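PDB 6NPS: AxyAgu115A, which acts as a family GH115 alpha-glucuronidase, a glycoside hydrolase that probably removes glucuronic acid side groups from the hemicellulose arabinoglucuronoxylan. Local coordinates for residues T6-Q9 / E10-M13; G183-A187 / K188-G192; C250-Y253 / G254-K258; F441-R444 / D445-V449. The protein carries 3 engineered substitutions. All blocks are in the same frame, centred on the assembly; numbering follows the deposited sequence.

Interaction 1: residues T6-Q9 / E10-M13; sequences TLNQ and EMLM
At Asn8 the backbone leaves its strand and winds straight into a single short turn of helix, where Leu12 N donates to Gln9 O over 2.8 Å and Met13 N reaches the same oxygen in a weak bond. Asn8 does most of the side-chain work. Its CG sits between the backbone N and the carbonyl carbon (chi1 65°), which turns the amide over the start of the helix; there OD1 accepts from Met11 N at 3.1 Å, with a C=O...N angle of 158°. This makes Asn8 an N-cap: its side chain gives the first turn a better-directed acceptor than the weak main-chain one. That weaker bond runs from the same Met11 N to Asn8 O, so the amide is held by main chain and side chain together. The Met11 side chain runs back beside the strand until SD lies 3.3 Å from Thr6 O. A bend at chi3 then brings CE within 3.6 Å of Asn8 ND2 and 3.8 Å of Thr6 CG2, and the methionine crosses both residues at about a right angle. Leu7 projects from the opposite face of the strand and sends CD1 to Leu12 CD2, 4.2 Å away; both leucines also rest on Phe47 of helix 30-47. Beyond the turn, the bent Met13 side chain lays CE against Gln9 CB at 3.5 Å, while Gln9 NE2 is tied to Phe47 O.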
loop_
_atom_site.group_PDB
_atom_site.type_symbol
_atom_site.label_atom_id
_atom_site.label_comp_id
_atom_site.label_asym_id
_atom_site.label_seq_id
_atom_site.Cartn_x
_atom_site.Cartn_y
_atom_site.Cartn_z
ATOM N N THR A 6 42.277 42.225 40.082
ATOM C CA THR A 6 41.851 40.994 40.729
ATOM C C THR A 6 40.443 41.151 41.280
ATOM O O THR A 6 40.093 42.204 41.820
ATOM C CB THR A 6 42.794 40.624 41.866
ATOM O OG1 THR A 6 44.100 40.383 41.333
ATOM C CG2 THR A 6 42.297 39.372 42.597
ATOM N N LEU A 7 39.641 40.098 41.146
ATOM C CA LEU A 7 38.387 39.982 41.870
ATOM C C LEU A 7 38.382 38.629 42.567
ATOM O O LEU A 7 38.670 37.605 41.934
ATOM C CB LEU A 7 37.205 40.117 40.918
ATOM C CG LEU A 7 35.806 39.968 41.533
ATOM C CD1 LEU A 7 35.642 40.814 42.815
ATOM C CD2 LEU A 7 34.750 40.352 40.503
ATOM N N ASN A 8 38.109 38.613 43.871
ATOM C CA ASN A 8 38.003 37.323 44.542
ATOM C C ASN A 8 36.923 37.392 45.612
ATOM O O ASN A 8 36.345 38.453 45.878
ATOM C CB ASN A 8 39.363 36.851 45.104
ATOM C CG ASN A 8 39.907 37.742 46.204
ATOM O OD1 ASN A 8 39.187 38.145 47.115
ATOM N ND2 ASN A 8 41.217 38.020 46.145
ATOM N N GLN A 9 36.634 36.225 46.200
ATOM C CA GLN A 9 35.562 36.112 47.185
ATOM C C GLN A 9 35.783 37.032 48.380
ATOM O O GLN A 9 34.822 37.616 48.898
ATOM C CB GLN A 9 35.443 34.672 47.680
ATOM C CG GLN A 9 34.969 33.678 46.693
ATOM C CD GLN A 9 34.886 32.311 47.331
ATOM O OE1 GLN A 9 35.728 31.960 48.163
ATOM N NE2 GLN A 9 33.867 31.542 46.967
ATOM N N GLU A 10 37.022 37.104 48.881
ATOM C CA GLU A 10 37.330 37.989 50.007
ATOM C C GLU A 10 36.890 39.421 49.719
ATOM O O GLU A 10 36.394 40.123 50.610
ATOM C CB GLU A 10 38.827 37.971 50.310
ATOM C CG GLU A 10 39.453 36.597 50.380
ATOM C CD GLU A 10 39.143 35.845 51.669
ATOM O OE1 GLU A 10 40.006 35.048 52.101
ATOM O OE2 GLU A 10 38.047 36.033 52.243
ATOM N N MET A 11 37.062 39.856 48.485
ATOM C CA MET A 11 36.694 41.209 48.117
ATOM C C MET A 11 35.195 41.428 48.262
ATOM O O MET A 11 34.740 42.559 48.428
ATOM C CB MET A 11 37.131 41.511 46.681
ATOM C CG MET A 11 38.530 42.094 46.568
ATOM S SD MET A 11 39.305 41.738 44.979
ATOM C CE MET A 11 41.023 41.592 45.466
ATOM N N LEU A 12 34.427 40.344 48.198
ATOM C CA LEU A 12 32.976 40.467 48.208
ATOM C C LEU A 12 32.355 40.186 49.573
ATOM O O LEU A 12 31.238 40.648 49.833
ATOM C CB LEU A 12 32.356 39.527 47.164
ATOM C CG LEU A 12 32.811 39.732 45.718
ATOM C CD1 LEU A 12 32.465 38.505 44.849
ATOM C CD2 LEU A 12 32.173 40.961 45.135
ATOM N N MET A 13 33.055 39.479 50.454
ATOM C CA MET A 13 32.487 39.109 51.743
ATOM C C MET A 13 32.502 40.292 52.687
ATOM O O MET A 13 33.463 41.065 52.714
ATOM C CB MET A 13 33.266 37.951 52.363
ATOM C CG MET A 13 32.912 36.610 51.772
ATOM S SD MET A 13 34.003 35.338 52.407
ATOM C CE MET A 13 35.207 35.259 51.106
#

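Interaction 2: residues G183-A187 / K188-G192; sequences GNWSA and KNFGG
Phe190 brings its ring edge down on the face of Trp185, an edge-to-face pair with CE2 of Phe190 3.6 Å from CH2 of Trp185, off-centre toward the rim of the indole. The centroid of the Trp185 six-membered ring is 5.3 Å from that of Phe190, and the planes stand 70° apart. Nearer the pyrrole end of the indole, Asn189 ND2 lies 3.1 Å from Trp185 NE1. Both are donors, so they do not bond each other; Trp185 NE1 is used by Lys630 O and Asn189 ND2 by Gly629 O, which sets them side by side against two consecutive carbonyls. Exchanging Trp185 for a leucine would probably leave the Phe190 edge without an aromatic face to meet and Lys630 O without its indole donor. The three residues are brought together by the final turns of helix 181-190, which follows strand 170-174 of the TIM-barrel domain of the family. Trp185 CG is anti to the backbone N (chi1 174°), which sends the indole out from the helix flank, where the ring of Phe190, five residues on, can reach its face. The main chain supports this with Asn189 N to Trp185 O at 3.0 Å and Phe190 N to Ser186 O at 2.8 Å. At the exit, Gly191 takes a positive phi and its N still bonds Ala187 O. Farther back, Gly183 O accepts both Ala187 N and the hydroxyl of Ser186, whose OG is 2.8 Å away.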
loop_
_atom_site.group_PDB
_atom_site.type_symbol
_atom_site.label_atom_id
_atom_site.label_comp_id
_atom_site.label_asym_id
_atom_site.label_seq_id
_atom_site.Cartn_x
_atom_site.Cartn_y
_atom_site.Cartn_z
ATOM N N GLY A 183 2.708 30.179 23.662
ATOM C CA GLY A 183 1.554 30.754 24.336
ATOM C C GLY A 183 1.334 30.144 25.707
ATOM O O GLY A 183 1.274 30.849 26.717
ATOM N N ASN A 184 1.267 28.811 25.765
ATOM C CA ASN A 184 1.131 28.112 27.043
ATOM C C ASN A 184 2.323 28.365 27.960
ATOM O O ASN A 184 2.169 28.441 29.184
ATOM C CB ASN A 184 0.992 26.617 26.796
ATOM C CG ASN A 184 -0.391 26.245 26.343
ATOM O OD1 ASN A 184 -1.241 25.918 27.161
ATOM N ND2 ASN A 184 -0.626 26.287 25.035
ATOM N N TRP A 185 3.520 28.450 27.394
ATOM C CA TRP A 185 4.713 28.692 28.201
ATOM C C TRP A 185 4.646 30.069 28.850
ATOM O O TRP A 185 4.835 30.212 30.062
ATOM C CB TRP A 185 5.964 28.573 27.325
ATOM C CG TRP A 185 7.249 28.941 28.002
ATOM C CD1 TRP A 185 7.948 28.182 28.881
ATOM C CD2 TRP A 185 7.963 30.176 27.877
ATOM N NE1 TRP A 185 9.087 28.854 29.304
ATOM C CE2 TRP A 185 9.123 30.076 28.692
ATOM C CE3 TRP A 185 7.764 31.342 27.130
ATOM C CZ2 TRP A 185 10.075 31.110 28.790
ATOM C CZ3 TRP A 185 8.708 32.386 27.239
ATOM C CH2 TRP A 185 9.848 32.253 28.060
ATOM N N SER A 186 4.381 31.091 28.041
ATOM C CA SER A 186 4.230 32.458 28.544
ATOM C C SER A 186 3.124 32.551 29.603
ATOM O O SER A 186 3.320 33.151 30.667
ATOM C CB SER A 186 3.939 33.391 27.374
ATOM O OG SER A 186 2.538 33.340 27.165
ATOM N N ALA A 187 1.950 31.970 29.328
ATOM C CA ALA A 187 0.847 32.025 30.292
ATOM C C ALA A 187 1.235 31.393 31.631
ATOM O O ALA A 187 1.098 32.015 32.689
ATOM C CB ALA A 187 -0.398 31.340 29.717
ATOM N N LYS A 188 1.736 30.154 31.606
ATOM C CA LYS A 188 2.077 29.465 32.852
ATOM C C LYS A 188 3.181 30.179 33.631
ATOM O O LYS A 188 3.095 30.305 34.857
ATOM C CB LYS A 188 2.506 28.028 32.554
ATOM C CG LYS A 188 2.775 27.198 33.795
ATOM C CD LYS A 188 4.073 26.418 33.626
ATOM C CE LYS A 188 4.755 26.039 34.947
ATOM N NZ LYS A 188 4.334 24.661 35.417
ATOM N N ASN A 189 4.243 30.629 32.947
ATOM C CA ASN A 189 5.411 31.165 33.636
ATOM C C ASN A 189 5.349 32.672 33.871
ATOM O O ASN A 189 6.129 33.188 34.678
ATOM C CB ASN A 189 6.686 30.832 32.854
ATOM C CG ASN A 189 7.129 29.368 33.029
ATOM O OD1 ASN A 189 7.217 28.861 34.146
ATOM N ND2 ASN A 189 7.396 28.691 31.915
ATOM N N PHE A 190 4.465 33.403 33.183
ATOM C CA PHE A 190 4.495 34.862 33.297
ATOM C C PHE A 190 3.138 35.530 33.219
ATOM O O PHE A 190 3.079 36.759 33.367
ATOM C CB PHE A 190 5.391 35.497 32.212
ATOM C CG PHE A 190 6.770 34.926 32.147
ATOM C CD1 PHE A 190 7.745 35.328 33.047
ATOM C CD2 PHE A 190 7.092 33.970 31.192
ATOM C CE1 PHE A 190 9.014 34.786 33.002
ATOM C CE2 PHE A 190 8.369 33.427 31.134
ATOM C CZ PHE A 190 9.331 33.836 32.047
ATOM N N GLY A 191 2.061 34.801 32.972
ATOM C CA GLY A 191 0.761 35.432 32.797
ATOM C C GLY A 191 0.494 36.054 31.435
ATOM O O GLY A 191 -0.591 36.609 31.236
ATOM N N GLY A 192 1.420 35.979 30.492
ATOM C CA GLY A 192 1.130 36.379 29.131
ATOM C C GLY A 192 2.349 36.955 28.443
ATOM O O GLY A 192 3.492 36.799 28.892
#

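Interaction 3: residues C250-Y253 / G254-K258; sequences CLRY and GEEYK
Arg252 and Glu256 form the tight half of this contact, a buried salt bridge in which NH1 of Arg252 reaches OE1 of Glu256 at 2.8 Å. The oxygen lies in the guanidinium plane, at its edge, and NH1 meets it nearly along the C-O axis, although the guanidinium and carboxylate planes are 78° apart. The other oxygen, OE2, turns to the main chain and accepts from Tyr253 N at 2.9 Å, the amide approaching from above the carboxylate plane; Asn223 ND2 is a further donor to it. Glu256 reaches this far because its chain is extended beyond CG (chi2 -166°). In return, Glu256 N donates to Tyr253 O over 3.0 Å, so the two residues hold each other through both backbone and side chain as helix 256-260 gets under way. Putting a leucine at Glu256 would probably cost Arg252 NH1 this carboxylate partner and leave Tyr253 N without its acceptor in the buried interior. The other side is bridged by a water, which donates to Tyr253 O and accepts from Tyr257 N, each 2.9 Å from it, linking the two backbone groups. The solvent side lies farther out, where the exposed Lys258 pairs its NZ with Glu255 OE2 in a salt bridge of 3.0 Å. The turn lies in the long link between strands 241-242 and 298-300 of the barrel: Tyr253 OH is tied to Gly243 O, Cys250 bonds through its backbone to Thr299, and Arg252 NE bonds Phe283 O, tying the turn to helix 277-291.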
loop_
_atom_site.group_PDB
_atom_site.type_symbol
_atom_site.label_atom_id
_atom_site.label_comp_id
_atom_site.label_asym_id
_atom_site.label_seq_id
_atom_site.Cartn_x
_atom_site.Cartn_y
_atom_site.Cartn_z
ATOM N N CYS A 250 3.963 50.340 9.464
ATOM C CA CYS A 250 3.714 51.601 10.155
ATOM C C CYS A 250 3.463 51.384 11.639
ATOM O O CYS A 250 2.609 52.045 12.238
ATOM C CB CYS A 250 2.528 52.328 9.527
ATOM S SG CYS A 250 3.042 53.083 7.998
ATOM N N LEU A 251 4.195 50.442 12.219
ATOM C CA LEU A 251 4.269 50.215 13.672
ATOM C C LEU A 251 2.963 49.660 14.248
ATOM O O LEU A 251 2.645 49.856 15.431
ATOM C CB LEU A 251 4.701 51.487 14.411
ATOM C CG LEU A 251 6.014 52.097 13.898
ATOM C CD1 LEU A 251 6.326 53.412 14.645
ATOM C CD2 LEU A 251 7.213 51.081 14.013
ATOM N N ARG A 252 2.217 48.949 13.408
ATOM C CA ARG A 252 0.957 48.309 13.768
ATOM C C ARG A 252 1.149 46.801 13.692
ATOM O O ARG A 252 1.295 46.261 12.587
ATOM C CB ARG A 252 -0.136 48.734 12.794
ATOM C CG ARG A 252 -0.543 50.203 12.998
ATOM C CD ARG A 252 -1.211 50.383 14.343
ATOM N NE ARG A 252 -2.112 51.531 14.301
ATOM C CZ ARG A 252 -2.838 51.969 15.330
ATOM N NH1 ARG A 252 -2.784 51.360 16.514
ATOM N NH2 ARG A 252 -3.627 53.031 15.170
ATOM N N TYR A 253 1.086 46.104 14.833
ATOM C CA TYR A 253 1.205 44.644 14.740
ATOM C C TYR A 253 -0.104 44.026 14.259
ATOM O O TYR A 253 -1.163 44.648 14.322
ATOM C CB TYR A 253 1.629 44.046 16.076
ATOM C CG TYR A 253 3.067 44.451 16.364
ATOM C CD1 TYR A 253 4.130 43.775 15.761
ATOM C CD2 TYR A 253 3.345 45.567 17.168
ATOM C CE1 TYR A 253 5.445 44.175 15.978
ATOM C CE2 TYR A 253 4.645 45.956 17.393
ATOM C CZ TYR A 253 5.694 45.244 16.796
ATOM O OH TYR A 253 6.999 45.634 16.999
ATOM N N GLY A 254 -0.020 42.751 13.843
ATOM C CA GLY A 254 -1.048 42.159 13.005
ATOM C C GLY A 254 -2.417 42.060 13.647
ATOM O O GLY A 254 -3.431 42.015 12.941
ATOM N N GLU A 255 -2.488 42.012 14.978
ATOM C CA GLU A 255 -3.795 41.879 15.622
ATOM C C GLU A 255 -4.439 43.230 15.980
ATOM O O GLU A 255 -5.620 43.255 16.376
ATOM C CB GLU A 255 -3.674 41.021 16.887
ATOM C CG GLU A 255 -3.329 39.554 16.616
ATOM C CD GLU A 255 -4.526 38.749 16.132
ATOM O OE1 GLU A 255 -4.775 38.685 14.902
ATOM O OE2 GLU A 255 -5.225 38.180 16.996
ATOM N N GLU A 256 -3.708 44.348 15.854
ATOM C CA GLU A 256 -4.259 45.640 16.278
ATOM C C GLU A 256 -5.532 45.976 15.521
ATOM O O GLU A 256 -6.528 46.387 16.128
ATOM C CB GLU A 256 -3.224 46.757 16.113
ATOM C CG GLU A 256 -2.020 46.577 17.064
ATOM C CD GLU A 256 -1.112 47.814 17.194
ATOM O OE1 GLU A 256 -1.635 48.945 17.374
ATOM O OE2 GLU A 256 0.141 47.634 17.142
ATOM N N TYR A 257 -5.530 45.795 14.186
ATOM C CA TYR A 257 -6.659 46.271 13.385
ATOM C C TYR A 257 -7.943 45.542 13.749
ATOM O O TYR A 257 -9.038 46.131 13.701
ATOM C CB TYR A 257 -6.360 46.131 11.886
ATOM C CG TYR A 257 -7.406 46.826 10.996
ATOM C CD1 TYR A 257 -8.138 46.112 10.070
ATOM C CD2 TYR A 257 -7.620 48.197 11.076
ATOM C CE1 TYR A 257 -9.074 46.723 9.254
ATOM C CE2 TYR A 257 -8.578 48.834 10.265
ATOM C CZ TYR A 257 -9.303 48.092 9.356
ATOM O OH TYR A 257 -10.249 48.693 8.543
ATOM N N LYS A 258 -7.827 44.284 14.156
ATOM C CA LYS A 258 -9.004 43.507 14.516
ATOM C C LYS A 258 -9.824 44.172 15.623
ATOM O O LYS A 258 -11.050 44.055 15.627
ATOM C CB LYS A 258 -8.589 42.093 14.934
ATOM C CG LYS A 258 -9.740 41.129 14.982
ATOM C CD LYS A 258 -9.379 39.804 15.646
ATOM C CE LYS A 258 -8.315 39.962 16.725
ATOM N NZ LYS A 258 -8.106 38.682 17.464
HETATM O O HOH W 1 -3.229 45.265 12.450
#

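Interaction 4: residues F441-R444 / D445-V449; sequences FGVR and DLWIV
The turn that joins helix 428-440 to strand 446-450 of the parallel barrel is closed by Trp447 and Val443. Trp447 NE1 donates to Val443 O at 3.1 Å, with an N-H...O angle of 162°. The oxygen stands at the indole edge, close to the ring plane, while the NE1 donor approaches from above the plane of the Val443 carbonyl. Trp447 has its CG anti to the carbonyl carbon (chi1 -78°), which swings the indole back along the chain to the turn. Before that, the helix ends in a Schellman motif: Gly442, with positive phi, is the C-prime residue, Val443 N bonds Ala438 O and Gly442 N bonds Tyr439 O. Past it, a water sits in the bend, accepting from Arg444 N at 2.9 Å and lying 2.6 Å from Asp445 OD1 and 3.1 Å from Gly442 O. Arg444 directs its extended side chain back to the helix end, where NE donates to Tyr439 O. Strand 446-450 then runs between strands 170-174 and 405-410; Asp445, just before the strand, and Trp447 within it both bond through the backbone to Tyr170. The Trp447 ring also touches helices 428-440 and 458-469, meeting Phe464 on the latter.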
loop_
_atom_site.group_PDB
_atom_site.type_symbol
_atom_site.label_atom_id
_atom_site.label_comp_id
_atom_site.label_asym_id
_atom_site.label_seq_id
_atom_site.Cartn_x
_atom_site.Cartn_y
_atom_site.Cartn_z
ATOM N N PHE A 441 26.916 38.495 -1.566
ATOM C CA PHE A 441 26.160 39.248 -2.558
ATOM C C PHE A 441 25.759 40.642 -2.055
ATOM O O PHE A 441 24.932 41.302 -2.693
ATOM C CB PHE A 441 24.901 38.485 -2.968
ATOM C CG PHE A 441 25.128 37.417 -4.034
ATOM C CD1 PHE A 441 25.727 36.214 -3.697
ATOM C CD2 PHE A 441 24.715 37.628 -5.356
ATOM C CE1 PHE A 441 25.915 35.216 -4.648
ATOM C CE2 PHE A 441 24.890 36.658 -6.316
ATOM C CZ PHE A 441 25.488 35.435 -5.958
ATOM N N GLY A 442 26.273 41.074 -0.910
ATOM C CA GLY A 442 26.022 42.420 -0.446
ATOM C C GLY A 442 24.780 42.581 0.400
ATOM O O GLY A 442 24.247 43.687 0.475
ATOM N N VAL A 443 24.312 41.529 1.060
ATOM C CA VAL A 443 23.180 41.621 1.984
ATOM C C VAL A 443 23.763 41.788 3.376
ATOM O O VAL A 443 24.075 40.803 4.054
ATOM C CB VAL A 443 22.271 40.394 1.924
ATOM C CG1 VAL A 443 21.062 40.591 2.912
ATOM C CG2 VAL A 443 21.745 40.203 0.503
ATOM N N ARG A 444 23.872 43.030 3.827
ATOM C CA ARG A 444 24.692 43.303 4.994
ATOM C C ARG A 444 24.069 44.255 5.994
ATOM O O ARG A 444 24.691 44.516 7.025
ATOM C CB ARG A 444 26.048 43.878 4.559
ATOM C CG ARG A 444 26.871 42.882 3.790
ATOM C CD ARG A 444 28.124 43.485 3.233
ATOM N NE ARG A 444 28.741 42.553 2.307
ATOM C CZ ARG A 444 29.912 42.755 1.718
ATOM N NH1 ARG A 444 30.608 43.872 1.974
ATOM N NH2 ARG A 444 30.378 41.869 0.856
ATOM N N ASP A 445 22.878 44.781 5.741
ATOM C CA ASP A 445 22.322 45.770 6.655
ATOM C C ASP A 445 21.399 45.175 7.704
ATOM O O ASP A 445 21.354 45.667 8.836
ATOM C CB ASP A 445 21.588 46.839 5.859
ATOM C CG ASP A 445 22.560 47.864 5.269
ATOM O OD1 ASP A 445 23.335 47.503 4.345
ATOM O OD2 ASP A 445 22.571 49.017 5.757
ATOM N N LEU A 446 20.684 44.107 7.381
ATOM C CA LEU A 446 19.753 43.566 8.357
ATOM C C LEU A 446 19.676 42.060 8.174
ATOM O O LEU A 446 19.523 41.590 7.046
ATOM C CB LEU A 446 18.363 44.220 8.172
ATOM C CG LEU A 446 17.276 43.823 9.168
ATOM C CD1 LEU A 446 16.238 44.971 9.322
ATOM C CD2 LEU A 446 16.555 42.599 8.667
ATOM N N TRP A 447 19.758 41.305 9.274
ATOM C CA TRP A 447 19.603 39.858 9.239
ATOM C C TRP A 447 18.642 39.485 10.349
ATOM O O TRP A 447 18.911 39.778 11.522
ATOM C CB TRP A 447 20.920 39.086 9.501
ATOM C CG TRP A 447 21.927 38.956 8.407
ATOM C CD1 TRP A 447 21.983 39.649 7.216
ATOM C CD2 TRP A 447 23.073 38.091 8.425
ATOM N NE1 TRP A 447 23.081 39.245 6.496
ATOM C CE2 TRP A 447 23.774 38.299 7.222
ATOM C CE3 TRP A 447 23.574 37.160 9.349
ATOM C CZ2 TRP A 447 24.943 37.611 6.916
ATOM C CZ3 TRP A 447 24.757 36.464 9.026
ATOM C CH2 TRP A 447 25.424 36.721 7.828
ATOM N N ILE A 448 17.562 38.787 10.018
ATOM C CA ILE A 448 16.671 38.327 11.074
ATOM C C ILE A 448 16.265 36.877 10.779
ATOM O O ILE A 448 16.076 36.498 9.619
ATOM C CB ILE A 448 15.461 39.282 11.186
ATOM C CG1 ILE A 448 14.530 38.839 12.329
ATOM C CG2 ILE A 448 14.736 39.407 9.820
ATOM C CD1 ILE A 448 13.600 39.970 12.871
ATOM N N VAL A 449 16.156 36.049 11.819
ATOM C CA VAL A 449 15.783 34.647 11.615
ATOM C C VAL A 449 14.504 34.335 12.372
ATOM O O VAL A 449 14.328 34.745 13.514
ATOM C CB VAL A 449 16.940 33.678 11.984
ATOM C CG1 VAL A 449 17.491 33.955 13.429
ATOM C CG2 VAL A 449 16.479 32.200 11.878
HETATM O O HOH W 2 23.228 45.623 2.620
#

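In the fold
Following the chain from the N terminus, the four contacts come in series: each is local, closes before the next opens, and none nests within or crosses another. Interaction 1 turns the first strand, paired with strand 152-155, into its short helix; its centre lies about 42 Å from that of the chain and about 39 Å from that of interaction 2. The remaining three lie in the family 115 barrel range. Interaction 2 ends helix 181-190, after strand 170-174; interaction 3 shapes the link between strands 241-242 and 298-300; interaction 4 leads into strand 446-450, which lies beside strand 170-174. Interactions 3 and 4 come nearest, with about 10 Å between their closest atoms.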